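Side-chain contacts in cytochrome P450 (Bacillus megaterium, PDB 5L92), which binds heme and corticosterone and probably acts as a monooxygenase that hydroxylates steroids: residues 36-41 with 47-52; 56-61 with 311-316; 117-122 with 362-367. All coordinates share one frame; numbering follows the deposited sequence.

Contact 1 of 3, residues 36-41 with 47-52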
loop_
_atom_site.group_PDB
_atom_site.type_symbol
_atom_site.label_atom_id
_atom_site.label_comp_id
_atom_site.label_asym_id
_atom_site.label_seq_id
_atom_site.Cartn_x
_atom_site.Cartn_y
_atom_site.Cartn_z
ATOM N N ALA A 36 -9.693 2.591 -25.537
ATOM C CA ALA A 36 -10.460 3.642 -24.873
ATOM C C ALA A 36 -9.959 3.743 -23.431
ATOM O O ALA A 36 -10.512 3.120 -22.516
ATOM C CB ALA A 36 -11.961 3.345 -24.911
ATOM N N PRO A 37 -8.906 4.530 -23.194
ATOM C CA PRO A 37 -8.304 4.566 -21.861
ATOM C C PRO A 37 -9.178 5.227 -20.794
ATOM O O PRO A 37 -8.863 5.103 -19.612
ATOM C CB PRO A 37 -7.016 5.360 -22.090
ATOM C CG PRO A 37 -7.359 6.256 -23.251
ATOM C CD PRO A 37 -8.151 5.362 -24.150
ATOM N N VAL A 38 -10.232 5.940 -21.172
ATOM C CA VAL A 38 -11.209 6.493 -20.233
ATOM C C VAL A 38 -12.544 5.899 -20.619
ATOM O O VAL A 38 -13.036 6.160 -21.717
ATOM C CB VAL A 38 -11.258 8.024 -20.277
ATOM C CG1 VAL A 38 -12.469 8.589 -19.486
ATOM C CG2 VAL A 38 -9.955 8.587 -19.747
ATOM N N GLN A 39 -13.145 5.099 -19.743
ATOM C CA GLN A 39 -14.425 4.541 -20.146
ATOM C C GLN A 39 -15.295 4.159 -18.966
ATOM O O GLN A 39 -14.816 3.748 -17.900
ATOM C CB GLN A 39 -14.250 3.352 -21.102
ATOM C CG GLN A 39 -13.828 2.017 -20.556
ATOM C CD GLN A 39 -13.668 0.993 -21.701
ATOM O OE1 GLN A 39 -12.550 0.611 -22.082
ATOM N NE2 GLN A 39 -14.790 0.595 -22.288
ATOM N N TRP A 40 -16.590 4.385 -19.172
ATOM C CA TRP A 40 -17.586 4.084 -18.163
ATOM C C TRP A 40 -17.844 2.589 -18.179
ATOM O O TRP A 40 -18.124 2.002 -19.236
ATOM C CB TRP A 40 -18.870 4.858 -18.430
ATOM C CG TRP A 40 -20.001 4.529 -17.484
ATOM C CD1 TRP A 40 -21.116 3.774 -17.751
ATOM C CD2 TRP A 40 -20.134 4.970 -16.137
ATOM N NE1 TRP A 40 -21.925 3.718 -16.646
ATOM C CE2 TRP A 40 -21.354 4.444 -15.640
ATOM C CE3 TRP A 40 -19.346 5.751 -15.295
ATOM C CZ2 TRP A 40 -21.799 4.672 -14.342
ATOM C CZ3 TRP A 40 -19.804 5.979 -13.968
ATOM C CH2 TRP A 40 -21.013 5.447 -13.523
ATOM N N ASP A 41 -17.719 1.975 -17.015
ATOM C CA ASP A 41 -18.058 0.573 -16.839
ATOM C C ASP A 41 -19.430 0.466 -16.196
ATOM O O ASP A 41 -19.611 0.833 -15.028
ATOM C CB ASP A 41 -17.044 -0.179 -15.987
ATOM C CG ASP A 41 -17.241 -1.654 -16.107
ATOM O OD1 ASP A 41 -16.992 -2.176 -17.222
ATOM O OD2 ASP A 41 -17.734 -2.263 -15.148
ATOM N N TRP A 47 -15.962 5.302 -13.906
ATOM C CA TRP A 47 -15.073 5.630 -15.010
ATOM C C TRP A 47 -13.689 5.071 -14.710
ATOM O O TRP A 47 -13.023 5.546 -13.796
ATOM C CB TRP A 47 -14.934 7.138 -15.200
ATOM C CG TRP A 47 -16.106 7.818 -15.665
ATOM C CD1 TRP A 47 -17.047 8.415 -14.907
ATOM C CD2 TRP A 47 -16.494 8.002 -17.018
ATOM N NE1 TRP A 47 -17.989 8.994 -15.695
ATOM C CE2 TRP A 47 -17.687 8.737 -17.005
ATOM C CE3 TRP A 47 -15.939 7.630 -18.245
ATOM C CZ2 TRP A 47 -18.354 9.107 -18.168
ATOM C CZ3 TRP A 47 -16.605 7.997 -19.413
ATOM C CH2 TRP A 47 -17.804 8.734 -19.360
ATOM N N ASP A 48 -13.268 4.084 -15.486
ATOM C CA ASP A 48 -11.898 3.601 -15.471
ATOM C C ASP A 48 -10.986 4.535 -16.267
ATOM O O ASP A 48 -11.377 5.064 -17.311
ATOM C CB ASP A 48 -11.849 2.204 -16.067
ATOM C CG ASP A 48 -12.516 1.180 -15.194
ATOM O OD1 ASP A 48 -12.407 1.250 -13.956
ATOM O OD2 ASP A 48 -13.147 0.280 -15.761
ATOM N N VAL A 49 -9.778 4.762 -15.746
ATOM C CA VAL A 49 -8.756 5.595 -16.399
ATOM C C VAL A 49 -7.449 4.794 -16.463
ATOM O O VAL A 49 -6.833 4.506 -15.425
ATOM C CB VAL A 49 -8.568 6.915 -15.654
ATOM C CG1 VAL A 49 -7.465 7.750 -16.267
ATOM C CG2 VAL A 49 -9.897 7.693 -15.642
ATOM N N PHE A 50 -7.008 4.470 -17.678
ATOM C CA PHE A 50 -5.935 3.501 -17.860
ATOM C C PHE A 50 -4.627 4.080 -18.377
ATOM O O PHE A 50 -3.601 3.407 -18.278
ATOM C CB PHE A 50 -6.374 2.399 -18.831
ATOM C CG PHE A 50 -7.486 1.518 -18.314
ATOM C CD1 PHE A 50 -7.227 0.482 -17.442
ATOM C CD2 PHE A 50 -8.789 1.699 -18.740
ATOM C CE1 PHE A 50 -8.268 -0.344 -16.964
ATOM C CE2 PHE A 50 -9.813 0.875 -18.285
ATOM C CZ PHE A 50 -9.549 -0.143 -17.388
ATOM N N HIS A 51 -4.634 5.248 -18.978
ATOM C CA HIS A 51 -3.410 5.777 -19.546
ATOM C C HIS A 51 -2.756 6.729 -18.571
ATOM O O HIS A 51 -3.407 7.323 -17.704
ATOM C CB HIS A 51 -3.658 6.455 -20.898
ATOM C CG HIS A 51 -4.482 7.705 -20.832
ATOM N ND1 HIS A 51 -5.718 7.766 -20.213
ATOM C CD2 HIS A 51 -4.258 8.937 -21.348
ATOM C CE1 HIS A 51 -6.208 8.985 -20.347
ATOM N NE2 HIS A 51 -5.338 9.716 -21.025
ATOM N N TYR A 52 -1.440 6.847 -18.728
ATOM C CA TYR A 52 -0.600 7.550 -17.758
ATOM C C TYR A 52 -1.054 8.982 -17.574
ATOM O O TYR A 52 -1.138 9.483 -16.444
ATOM C CB TYR A 52 0.858 7.522 -18.217
ATOM C CG TYR A 52 1.863 8.119 -17.268
ATOM C CD1 TYR A 52 1.971 9.499 -17.099
ATOM C CD2 TYR A 52 2.727 7.309 -16.560
ATOM C CE1 TYR A 52 2.912 10.027 -16.230
ATOM C CE2 TYR A 52 3.645 7.823 -15.706
ATOM C CZ TYR A 52 3.749 9.179 -15.548
ATOM O OH TYR A 52 4.698 9.653 -14.683
#
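Trp40 and Trp47 meet across a beta hairpin, whose strands 38-41 and 46-49 form one end of the mixed sheet of the P450 fold. In the backbone, Gln39 and Asp48 are an antiparallel hydrogen-bonded pair. Gln39 N donates to Asp48 O at 3.0 Å, and Asp48 N donates to Gln39 O at 2.9 Å. Beyond the strand ends Phe50 N reaches Pro37 O, at 2.8 Å.

The aromatic contacts lie on the face that carries Val38, Trp40, Trp47 and Val49. The two indoles form a T-shaped pair, with planes at 63°. Trp40 presents the edge of its six-membered ring, through CE3, to the face of the five-membered ring of Trp47. Trp40 CB sits almost squarely over the six-membered ring of Trp47, a CH-pi contact at 3.9 Å from the centroid. Trp47 CG stands anti to its carbonyl carbon (chi1 -68°), which turns the indole over the neighbouring strand, where Trp47 CE3 meets Val38 CG1 and the backbone N of Trp40. Trp47 NE1 is hydrogen-bonded to Glu311, which ties the indole to the start of strand 312-315.

Gln39 and Asp48 point to the other face. Each carboxylate oxygen of Asp48 has a partner: OD2 forms a salt bridge with Arg44, and OD1 accepts a bond from Trp316 NE1.

At the open end of the hairpin the contact is CH-pi again. Pro37 CG lies over one face of the His51 imidazole, 4.1 Å from its centroid, while Val38 CG2 approaches the ring edge at CE1. Pro37 CB lies 3.3 Å from His51 ND1, which is buried with no partner in the model.

Contact 2 of 3, residues 56-61 with 311-316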
loop_
_atom_site.group_PDB
_atom_site.type_symbol
_atom_site.label_atom_id
_atom_site.label_comp_id
_atom_site.label_asym_id
_atom_site.label_seq_id
_atom_site.Cartn_x
_atom_site.Cartn_y
_atom_site.Cartn_z
ATOM N N LYS A 56 -2.398 10.566 -14.107
ATOM C CA LYS A 56 -1.721 11.743 -13.583
ATOM C C LYS A 56 -2.690 12.906 -13.386
ATOM O O LYS A 56 -2.677 13.557 -12.341
ATOM C CB LYS A 56 -0.596 12.151 -14.534
ATOM C CG LYS A 56 0.104 13.469 -14.144
ATOM C CD LYS A 56 1.381 13.727 -14.965
ATOM C CE LYS A 56 1.073 14.329 -16.333
ATOM N NZ LYS A 56 0.748 15.778 -16.190
ATOM N N GLU A 57 -3.527 13.187 -14.398
ATOM C CA GLU A 57 -4.437 14.319 -14.330
ATOM C C GLU A 57 -5.474 14.141 -13.225
ATOM O O GLU A 57 -5.769 15.083 -12.484
ATOM C CB GLU A 57 -5.112 14.506 -15.683
ATOM C CG GLU A 57 -5.855 15.803 -15.849
ATOM C CD GLU A 57 -6.060 16.158 -17.321
ATOM O OE1 GLU A 57 -5.911 15.260 -18.186
ATOM O OE2 GLU A 57 -6.355 17.337 -17.620
ATOM N N VAL A 58 -6.033 12.937 -13.101
ATOM C CA VAL A 58 -7.026 12.676 -12.068
ATOM C C VAL A 58 -6.439 12.908 -10.698
ATOM O O VAL A 58 -7.091 13.511 -9.830
ATOM C CB VAL A 58 -7.599 11.254 -12.199
ATOM C CG1 VAL A 58 -8.336 10.834 -10.885
ATOM C CG2 VAL A 58 -8.551 11.190 -13.426
ATOM N N LEU A 59 -5.210 12.413 -10.460
ATOM C CA LEU A 59 -4.595 12.546 -9.143
ATOM C C LEU A 59 -4.059 13.950 -8.866
ATOM O O LEU A 59 -4.002 14.349 -7.705
ATOM C CB LEU A 59 -3.475 11.516 -8.958
ATOM C CG LEU A 59 -3.861 10.048 -8.891
ATOM C CD1 LEU A 59 -2.624 9.200 -8.700
ATOM C CD2 LEU A 59 -4.909 9.767 -7.802
ATOM N N GLU A 60 -3.647 14.709 -9.884
ATOM C CA GLU A 60 -3.190 16.074 -9.616
ATOM C C GLU A 60 -4.359 17.033 -9.391
ATOM O O GLU A 60 -4.242 17.989 -8.619
ATOM C CB GLU A 60 -2.331 16.607 -10.759
ATOM C CG GLU A 60 -0.882 16.205 -10.646
ATOM C CD GLU A 60 -0.069 16.530 -11.894
ATOM O OE1 GLU A 60 -0.585 17.228 -12.803
ATOM O OE2 GLU A 60 1.095 16.080 -11.967
ATOM N N GLN A 61 -5.487 16.811 -10.057
ATOM C CA GLN A 61 -6.575 17.785 -10.020
ATOM C C GLN A 61 -7.497 17.506 -8.830
ATOM O O GLN A 61 -8.643 17.067 -8.956
ATOM C CB GLN A 61 -7.310 17.795 -11.346
ATOM C CG GLN A 61 -6.478 18.375 -12.470
ATOM C CD GLN A 61 -7.342 18.821 -13.618
ATOM O OE1 GLN A 61 -7.820 18.003 -14.400
ATOM N NE2 GLN A 61 -7.579 20.121 -13.705
ATOM N N GLU A 311 -20.105 11.227 -10.110
ATOM C CA GLU A 311 -19.670 9.924 -10.599
ATOM C C GLU A 311 -18.285 9.526 -10.038
ATOM O O GLU A 311 -17.413 10.367 -9.792
ATOM C CB GLU A 311 -19.679 9.950 -12.118
ATOM C CG GLU A 311 -21.105 9.761 -12.679
ATOM C CD GLU A 311 -21.298 10.246 -14.077
ATOM O OE1 GLU A 311 -20.315 10.537 -14.767
ATOM O OE2 GLU A 311 -22.469 10.361 -14.499
ATOM N N HIS A 312 -18.099 8.227 -9.812
ATOM C CA HIS A 312 -16.830 7.707 -9.313
ATOM C C HIS A 312 -15.842 7.454 -10.458
ATOM O O HIS A 312 -16.236 7.102 -11.569
ATOM C CB HIS A 312 -17.047 6.398 -8.542
ATOM C CG HIS A 312 -17.895 6.537 -7.317
ATOM N ND1 HIS A 312 -18.550 7.702 -6.987
ATOM C CD2 HIS A 312 -18.223 5.640 -6.356
ATOM C CE1 HIS A 312 -19.244 7.519 -5.877
ATOM N NE2 HIS A 312 -19.054 6.278 -5.470
ATOM N N VAL A 313 -14.546 7.593 -10.156
ATOM C CA VAL A 313 -13.455 7.432 -11.113
ATOM C C VAL A 313 -12.422 6.500 -10.491
ATOM O O VAL A 313 -12.128 6.608 -9.299
ATOM C CB VAL A 313 -12.808 8.794 -11.489
ATOM C CG1 VAL A 313 -11.715 8.640 -12.535
ATOM C CG2 VAL A 313 -13.833 9.736 -11.964
ATOM N N VAL A 314 -11.878 5.592 -11.286
ATOM C CA VAL A 314 -10.856 4.655 -10.812
ATOM C C VAL A 314 -9.620 4.828 -11.686
ATOM O O VAL A 314 -9.538 4.349 -12.805
ATOM C CB VAL A 314 -11.379 3.198 -10.860
ATOM C CG1 VAL A 314 -10.303 2.206 -10.383
ATOM C CG2 VAL A 314 -12.628 3.064 -9.994
ATOM N N PRO A 315 -8.637 5.623 -11.220
ATOM C CA PRO A 315 -7.356 5.675 -11.931
ATOM C C PRO A 315 -6.504 4.451 -11.611
ATOM O O PRO A 315 -6.264 4.119 -10.449
ATOM C CB PRO A 315 -6.725 6.974 -11.418
ATOM C CG PRO A 315 -7.341 7.184 -10.060
ATOM C CD PRO A 315 -8.762 6.697 -10.219
ATOM N N TRP A 316 -6.063 3.776 -12.661
ATOM C CA TRP A 316 -5.319 2.532 -12.544
ATOM C C TRP A 316 -3.821 2.815 -12.670
ATOM O O TRP A 316 -3.249 2.739 -13.758
ATOM C CB TRP A 316 -5.779 1.552 -13.610
ATOM C CG TRP A 316 -7.197 0.999 -13.373
ATOM C CD1 TRP A 316 -8.369 1.536 -13.806
ATOM C CD2 TRP A 316 -7.546 -0.188 -12.655
ATOM N NE1 TRP A 316 -9.430 0.751 -13.418
ATOM C CE2 TRP A 316 -8.951 -0.316 -12.706
ATOM C CE3 TRP A 316 -6.805 -1.174 -12.008
ATOM C CZ2 TRP A 316 -9.632 -1.385 -12.115
ATOM C CZ3 TRP A 316 -7.471 -2.228 -11.400
ATOM C CH2 TRP A 316 -8.882 -2.328 -11.457
#
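Val58 has CG1 anti to the backbone N (chi1 164°), and this rotation sends its two methyls to different residues of strand 312-315. CG1 goes to Pro315 and CG2 goes to Val313. Val313 also has CG1 anti to its backbone N (chi1 -177°), and that methyl is the one that faces the helix.

The closest approach is Val58 CG1 to Pro315 CG, at 3.9 Å. The two side chains cross at about a right angle, and the valine methyl rests against the outer corner of the pyrrolidine ring. Val58 and Val313 instead meet tip to tip, with Val58 CG2 4.2 Å from Val313 CG1. Leu59 adds a third contact from the next position of the helix. Its CB leaves to one side of the strand, but the end of the chain comes back, and Leu59 CD2 lies 4.2 Å from Pro315 CG. The proline CG thus has a branch of each helix residue against it.

No hydrogen bond crosses between the two segments. All four touching residues are buried, and the contact is apolar packing of methyl and ring carbons. The axes of helix segment 56-60 and strand 312-315 pass 9.0 Å apart, with 122° between their directions.

The surroundings complete the packing. Val58 also touches Leu302, and both Val58 and Leu59 touch Arg294, a heme-binding residue on the adjacent strand 294-296. Val313 packs on Val49 and Val296, from the two flanking strands. The side chain of Leu59 is about 5 Å from the heme at the nearest atoms. This is a helix packed on one face of the mixed beta sheet of the cytochrome P450 fold, beside the heme pocket.

Contact 3 of 3, residues 117-122 with 362-367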
loop_
_atom_site.group_PDB
_atom_site.type_symbol
_atom_site.label_atom_id
_atom_site.label_comp_id
_atom_site.label_asym_id
_atom_site.label_seq_id
_atom_site.Cartn_x
_atom_site.Cartn_y
_atom_site.Cartn_z
ATOM N N ARG A 117 17.804 -4.660 12.767
ATOM C CA ARG A 117 17.791 -5.629 13.862
ATOM C C ARG A 117 16.548 -6.500 13.822
ATOM O O ARG A 117 16.610 -7.711 14.082
ATOM C CB ARG A 117 17.864 -4.915 15.220
ATOM C CG ARG A 117 19.248 -4.509 15.662
ATOM C CD ARG A 117 19.252 -4.085 17.153
ATOM N NE ARG A 117 18.301 -3.019 17.463
ATOM C CZ ARG A 117 18.558 -1.710 17.378
ATOM N NH1 ARG A 117 19.744 -1.271 16.969
ATOM N NH2 ARG A 117 17.613 -0.822 17.690
ATOM N N ILE A 118 15.406 -5.895 13.532
ATOM C CA ILE A 118 14.191 -6.682 13.394
ATOM C C ILE A 118 14.365 -7.691 12.273
ATOM O O ILE A 118 14.013 -8.871 12.416
ATOM C CB ILE A 118 12.982 -5.772 13.154
ATOM C CG1 ILE A 118 12.812 -4.828 14.356
ATOM C CG2 ILE A 118 11.725 -6.643 12.956
ATOM C CD1 ILE A 118 11.968 -3.659 14.070
ATOM N N THR A 119 14.958 -7.248 11.161
ATOM C CA THR A 119 15.204 -8.135 10.028
ATOM C C THR A 119 16.021 -9.336 10.470
ATOM O O THR A 119 15.635 -10.491 10.237
ATOM C CB THR A 119 15.919 -7.358 8.907
ATOM O OG1 THR A 119 15.039 -6.357 8.377
ATOM C CG2 THR A 119 16.347 -8.268 7.771
ATOM N N ASN A 120 17.142 -9.078 11.167
ATOM C CA ASN A 120 18.013 -10.173 11.603
ATOM C C ASN A 120 17.324 -11.047 12.636
ATOM O O ASN A 120 17.495 -12.269 12.635
ATOM C CB ASN A 120 19.336 -9.627 12.154
ATOM C CG ASN A 120 20.227 -9.035 11.057
ATOM O OD1 ASN A 120 20.193 -9.464 9.888
ATOM N ND2 ASN A 120 21.024 -8.054 11.428
ATOM N N GLU A 121 16.546 -10.450 13.534
ATOM C CA GLU A 121 15.809 -11.256 14.502
ATOM C C GLU A 121 14.821 -12.179 13.796
ATOM O O GLU A 121 14.750 -13.376 14.100
ATOM C CB GLU A 121 15.079 -10.351 15.512
ATOM C CG GLU A 121 14.277 -11.135 16.580
ATOM C CD GLU A 121 13.431 -10.251 17.525
ATOM O OE1 GLU A 121 13.055 -9.113 17.149
ATOM O OE2 GLU A 121 13.134 -10.709 18.657
ATOM N N LEU A 122 14.048 -11.646 12.838
ATOM C CA LEU A 122 13.102 -12.488 12.095
ATOM C C LEU A 122 13.814 -13.605 11.324
ATOM O O LEU A 122 13.391 -14.769 11.347
ATOM C CB LEU A 122 12.284 -11.623 11.146
ATOM C CG LEU A 122 11.271 -10.761 11.870
ATOM C CD1 LEU A 122 10.723 -9.779 10.879
ATOM C CD2 LEU A 122 10.157 -11.597 12.509
ATOM N N ALA A 362 11.981 -1.908 2.759
ATOM C CA ALA A 362 12.142 -2.876 1.671
ATOM C C ALA A 362 13.619 -3.155 1.372
ATOM O O ALA A 362 14.048 -4.313 1.314
ATOM C CB ALA A 362 11.430 -2.349 0.432
ATOM N N LYS A 363 14.401 -2.099 1.158
ATOM C CA LYS A 363 15.843 -2.220 0.913
ATOM C C LYS A 363 16.545 -3.079 1.964
ATOM O O LYS A 363 17.211 -4.065 1.643
ATOM C CB LYS A 363 16.473 -0.823 0.873
ATOM C CG LYS A 363 17.931 -0.807 0.423
ATOM C CD LYS A 363 18.526 0.588 0.599
ATOM C CE LYS A 363 18.554 0.971 2.054
ATOM N NZ LYS A 363 19.726 1.824 2.404
ATOM N N ILE A 364 16.411 -2.711 3.236
ATOM C CA ILE A 364 17.124 -3.412 4.292
ATOM C C ILE A 364 16.716 -4.878 4.321
ATOM O O ILE A 364 17.561 -5.773 4.420
ATOM C CB ILE A 364 16.870 -2.709 5.646
ATOM C CG1 ILE A 364 17.538 -1.337 5.636
ATOM C CG2 ILE A 364 17.294 -3.595 6.787
ATOM C CD1 ILE A 364 17.305 -0.462 6.855
ATOM N N MET A 365 15.416 -5.157 4.230
ATOM C CA MET A 365 14.997 -6.556 4.284
ATOM C C MET A 365 15.461 -7.315 3.037
ATOM O O MET A 365 15.914 -8.455 3.118
ATOM C CB MET A 365 13.489 -6.633 4.446
ATOM C CG MET A 365 12.867 -8.006 4.297
ATOM S SD MET A 365 13.415 -9.236 5.469
ATOM C CE MET A 365 12.273 -8.916 6.830
ATOM N N LEU A 366 15.323 -6.718 1.875
ATOM C CA LEU A 366 15.633 -7.472 0.665
ATOM C C LEU A 366 17.135 -7.712 0.522
ATOM O O LEU A 366 17.543 -8.808 0.130
ATOM C CB LEU A 366 15.083 -6.760 -0.547
ATOM C CG LEU A 366 13.552 -6.844 -0.680
ATOM C CD1 LEU A 366 13.056 -5.829 -1.668
ATOM C CD2 LEU A 366 13.092 -8.234 -1.037
ATOM N N ALA A 367 17.964 -6.719 0.876
ATOM C CA ALA A 367 19.416 -6.859 0.753
ATOM C C ALA A 367 19.910 -7.996 1.630
ATOM O O ALA A 367 20.792 -8.771 1.240
ATOM C CB ALA A 367 20.110 -5.551 1.136
#
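Thr119 and Met365 carry a helix-helix packing between helices 112-125 and 355-372, away from the annotated sites. Thr119, Leu122 and Met365 are buried. The axes of segments 117-122 and 362-367 run in roughly the same direction, 34° apart and 9.7 Å at their closest. The CA atoms come nearest at this pair, where Thr119 CA and Met365 CA are 6.0 Å apart.

Thr119 points its two branches at different residues. Its CG2 lies anti to the backbone N and meets the sulfur of Met365, with Thr119 CG2 to Met365 SD at 3.9 Å. On the other branch, Thr119 OG1 lies 3.9 Å from Ile364 CG2. This is a van der Waals contact. The polar need of the hydroxyl is met within its own helix, by a hydrogen bond with Ile115 O one turn earlier.

Met365 is bent at chi2 and chi3 (61° and 87°). The bends bring its end toward the other helix, and Met365 CE also comes 4.1 Å from Thr119 OG1. One turn after Thr119, Leu122 CD1 approaches the same methyl loosely, at 4.4 Å from Met365 CE.

Ile118, Thr119 and Leu122 also touch helix 141-151, and Leu366 packs on helix 247-260. By their order in the chain these four correspond to helices D, L, E and the later part of I, the four-helix bundle at the core of the cytochrome P450 fold.

Overall arrangement
Contacts 1 and 2 are neighbours, with centres about 10 Å apart. They share the mixed sheet, in which strands 46-49 and 312-315 lie side by side. They touch directly: Trp47 O is 2.8 Å from Val314 N, a probable hydrogen bond. Helix 52-60 follows strand 46-49 in the chain, so the hairpin leads straight into the helix of contact 2. Contact 3 lies across the centre of the chain, about 39 Å from contact 1 and about 35 Å from contact 2 between centres. Contact 1 closes before the others open, while the segments of contacts 2 and 3 alternate. Early and late parts of the chain thus meet twice, beside the heme pocket in contact 2 and in the helical core in contact 3.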